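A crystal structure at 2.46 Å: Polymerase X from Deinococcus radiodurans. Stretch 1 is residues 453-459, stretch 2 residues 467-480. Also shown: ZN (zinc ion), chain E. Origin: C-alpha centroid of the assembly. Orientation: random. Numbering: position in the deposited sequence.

Stretch 1 453-459: VLGHATG
Stretch 2, residues 467-480: GYALDLDAVLGACE

This is a small, mixed contact in which a turn is pinned by two hydrogen bonds to an extended segment, while a leucine and an alanine of the first stretch pack on one helix of the second. About 390 Å² is buried, both sides summed.

Stretch 1 leaves a short strand, Val453-Leu454, and after Gly455 closes a type I beta turn from His456 to Gly459, with Gly459 N donating to His456 O at 3.2 Å. Ala457 (phi/psi -39/-44) and Thr458 (-96/-19) hold the turn's central positions. Stretch 2 starts extended, with phi/psi -74/169 at Gly467 and -70/157 at Tyr468. Asp471 takes the N-cap position, and the helix runs from Leu472 past Glu480, with Val475 N donating to Asp471 O at 3.2 Å. The register is set at two points: the CA atoms of Gly459 and Gly467 lie 4.8 Å apart, those of Leu454 and Cys479 8.2 Å.

Tyr468 reads the turn twice. Its backbone N donates to Thr458 O (3.2 Å, N-H...O angle 140°), and its OH donates to Ala457 O at a short 2.6 Å. With chi1 at 34°, between wells, and chi2 at -109°, the CA-to-CB bond points sideways yet the phenol end reaches the turn. Thr458 O sits over one ring face, whereas Ala457 O lies at the edge, near the ring plane.

Two glycines make this close approach possible. An ideal CB on Gly459 would fall 2.5 Å from Tyr468 CE1, and its phi of 76° by itself favours glycine. On Gly467 an ideal CB would come within 1.9 Å of Thr458 CG2; without one, Gly467 CA rests 3.2 Å from Thr458 O.

The apolar side-chain pairs all involve the helix. The CA-to-CB bond of Leu454 (chi1 t, chi2 p) points toward stretch 2, and its CD2 lies 4.0 Å from Cys479 SG and 4.3 Å from Val475 CG1, residues one helical turn apart, with Cys479 in m and Val475 in t. Nearer the helix start, Ala457 CB meets Leu472 CD2 at 4.3 Å; both chi angles of Leu472 lie between wells (-133°, -145°). Thr458, in m, points its CB away from stretch 2, but its OG1 makes a loose van der Waals approach, 4.3 Å from Leu470 CD2, just before the helix, and 4.3 Å from Leu472 CG. Leu470 adopts p, t.

His456, chi1 p and chi2 76°, scarcely joins the contact: its NE2 binds the zinc ion at 2.4 Å, alongside two ligand atoms from elsewhere in the structure.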

# COMPACT_ATOMS: atom_id res chain seq x y z
N VAL A 453 -7.66 -7.00 -15.04
CA VAL A 453 -6.50 -6.62 -14.23
C VAL A 453 -6.07 -7.71 -13.26
O VAL A 453 -6.92 -8.36 -12.63
CB VAL A 453 -6.77 -5.34 -13.42
CG1 VAL A 453 -5.50 -4.86 -12.72
CG2 VAL A 453 -7.33 -4.25 -14.30
N LEU A 454 -4.76 -7.92 -13.13
CA LEU A 454 -4.20 -8.78 -12.09
C LEU A 454 -3.87 -7.96 -10.84
O LEU A 454 -3.00 -7.09 -10.87
CB LEU A 454 -2.93 -9.48 -12.60
CG LEU A 454 -2.09 -10.16 -11.52
CD1 LEU A 454 -2.86 -11.30 -10.85
CD2 LEU A 454 -0.79 -10.67 -12.08
N GLY A 455 -4.57 -8.23 -9.73
CA GLY A 455 -4.33 -7.51 -8.49
C GLY A 455 -3.04 -7.92 -7.78
O GLY A 455 -2.61 -9.06 -7.91
N HIS A 456 -2.45 -6.98 -7.04
CA HIS A 456 -1.18 -7.18 -6.32
C HIS A 456 -0.50 -8.53 -6.58
O HIS A 456 -0.56 -9.44 -5.75
CB HIS A 456 -1.40 -6.99 -4.81
CG HIS A 456 -2.65 -7.63 -4.30
ND1 HIS A 456 -2.76 -8.98 -4.09
CD2 HIS A 456 -3.85 -7.09 -3.96
CE1 HIS A 456 -3.97 -9.26 -3.65
NE2 HIS A 456 -4.65 -8.13 -3.56
N ALA A 457 0.18 -8.64 -7.72
CA ALA A 457 0.71 -9.91 -8.22
C ALA A 457 1.30 -10.87 -7.17
O ALA A 457 1.04 -12.07 -7.20
CB ALA A 457 1.72 -9.66 -9.33
N THR A 458 2.09 -10.33 -6.25
CA THR A 458 2.95 -11.15 -5.40
C THR A 458 2.38 -11.49 -4.02
O THR A 458 2.82 -12.44 -3.38
CB THR A 458 4.33 -10.49 -5.25
OG1 THR A 458 5.14 -10.85 -6.38
CG2 THR A 458 5.01 -10.92 -3.97
N GLY A 459 1.38 -10.73 -3.58
CA GLY A 459 0.76 -10.97 -2.30
C GLY A 459 1.60 -10.51 -1.12
O GLY A 459 1.24 -10.72 0.04
N GLY A 467 6.03 -12.20 -0.20
CA GLY A 467 5.03 -12.74 -1.10
C GLY A 467 5.17 -14.24 -1.21
O GLY A 467 6.16 -14.81 -0.75
N TYR A 468 4.19 -14.89 -1.82
CA TYR A 468 4.27 -16.33 -2.05
C TYR A 468 5.32 -16.64 -3.10
O TYR A 468 5.67 -15.79 -3.92
CB TYR A 468 2.91 -16.92 -2.44
CG TYR A 468 2.03 -16.01 -3.27
CD1 TYR A 468 0.88 -15.44 -2.73
CD2 TYR A 468 2.35 -15.71 -4.59
CE1 TYR A 468 0.08 -14.60 -3.49
CE2 TYR A 468 1.55 -14.88 -5.35
CZ TYR A 468 0.42 -14.32 -4.79
OH TYR A 468 -0.37 -13.49 -5.55
N ALA A 469 5.83 -17.87 -3.06
CA ALA A 469 6.83 -18.33 -4.01
C ALA A 469 6.19 -18.61 -5.37
O ALA A 469 5.33 -19.48 -5.50
CB ALA A 469 7.52 -19.58 -3.48
N LEU A 470 6.62 -17.86 -6.39
CA LEU A 470 6.15 -18.09 -7.75
C LEU A 470 7.19 -17.60 -8.76
O LEU A 470 8.16 -16.94 -8.40
CB LEU A 470 4.80 -17.40 -8.00
CG LEU A 470 4.82 -15.93 -8.43
CD1 LEU A 470 3.42 -15.44 -8.77
CD2 LEU A 470 5.45 -15.05 -7.36
N ASP A 471 6.97 -17.93 -10.03
CA ASP A 471 7.83 -17.48 -11.11
C ASP A 471 7.21 -16.27 -11.80
O ASP A 471 6.48 -16.41 -12.78
CB ASP A 471 8.04 -18.61 -12.12
CG ASP A 471 8.89 -18.18 -13.30
OD1 ASP A 471 9.58 -17.15 -13.20
OD2 ASP A 471 8.86 -18.89 -14.33
N LEU A 472 7.52 -15.09 -11.29
CA LEU A 472 6.86 -13.87 -11.74
C LEU A 472 6.94 -13.68 -13.25
O LEU A 472 5.95 -13.32 -13.89
CB LEU A 472 7.43 -12.65 -11.02
CG LEU A 472 6.45 -11.64 -10.42
CD1 LEU A 472 7.02 -10.24 -10.55
CD2 LEU A 472 5.08 -11.71 -11.08
N ASP A 473 8.11 -13.94 -13.83
CA ASP A 473 8.31 -13.73 -15.26
C ASP A 473 7.38 -14.58 -16.12
O ASP A 473 6.87 -14.12 -17.15
CB ASP A 473 9.77 -13.99 -15.65
CG ASP A 473 10.67 -12.79 -15.36
OD1 ASP A 473 11.86 -12.82 -15.75
OD2 ASP A 473 10.18 -11.82 -14.75
N ALA A 474 7.15 -15.83 -15.71
CA ALA A 474 6.20 -16.69 -16.40
C ALA A 474 4.79 -16.09 -16.34
O ALA A 474 4.09 -16.03 -17.35
CB ALA A 474 6.21 -18.08 -15.80
N VAL A 475 4.40 -15.65 -15.14
CA VAL A 475 3.07 -15.08 -14.95
C VAL A 475 2.88 -13.80 -15.76
O VAL A 475 1.87 -13.64 -16.45
CB VAL A 475 2.77 -14.78 -13.46
CG1 VAL A 475 1.42 -14.12 -13.32
CG2 VAL A 475 2.83 -16.06 -12.65
N LEU A 476 3.86 -12.91 -15.69
CA LEU A 476 3.82 -11.66 -16.44
C LEU A 476 3.76 -11.92 -17.94
O LEU A 476 3.09 -11.20 -18.68
CB LEU A 476 5.01 -10.77 -16.08
CG LEU A 476 5.03 -10.20 -14.67
CD1 LEU A 476 6.14 -9.17 -14.50
CD2 LEU A 476 3.68 -9.57 -14.33
N GLY A 477 4.48 -12.94 -18.39
CA GLY A 477 4.43 -13.34 -19.79
C GLY A 477 3.02 -13.73 -20.18
O GLY A 477 2.54 -13.37 -21.26
N ALA A 478 2.34 -14.46 -19.30
CA ALA A 478 0.96 -14.85 -19.53
C ALA A 478 0.04 -13.63 -19.59
O ALA A 478 -0.96 -13.64 -20.31
CB ALA A 478 0.51 -15.82 -18.47
N CYS A 479 0.37 -12.59 -18.83
CA CYS A 479 -0.39 -11.35 -18.87
C CYS A 479 -0.23 -10.68 -20.22
O CYS A 479 -1.21 -10.23 -20.83
CB CYS A 479 0.07 -10.38 -17.77
SG CYS A 479 -0.43 -10.85 -16.10
N GLU A 480 1.01 -10.62 -20.69
CA GLU A 480 1.32 -10.00 -21.97
C GLU A 480 0.57 -10.71 -23.10
O GLU A 480 0.02 -10.06 -23.99
CB GLU A 480 2.83 -10.04 -22.23
CG GLU A 480 3.25 -9.41 -23.55
CD GLU A 480 4.72 -9.62 -23.85
OE1 GLU A 480 5.30 -10.61 -23.36
OE2 GLU A 480 5.30 -8.78 -24.58
ZN ZN E . -6.90 -7.75 -2.70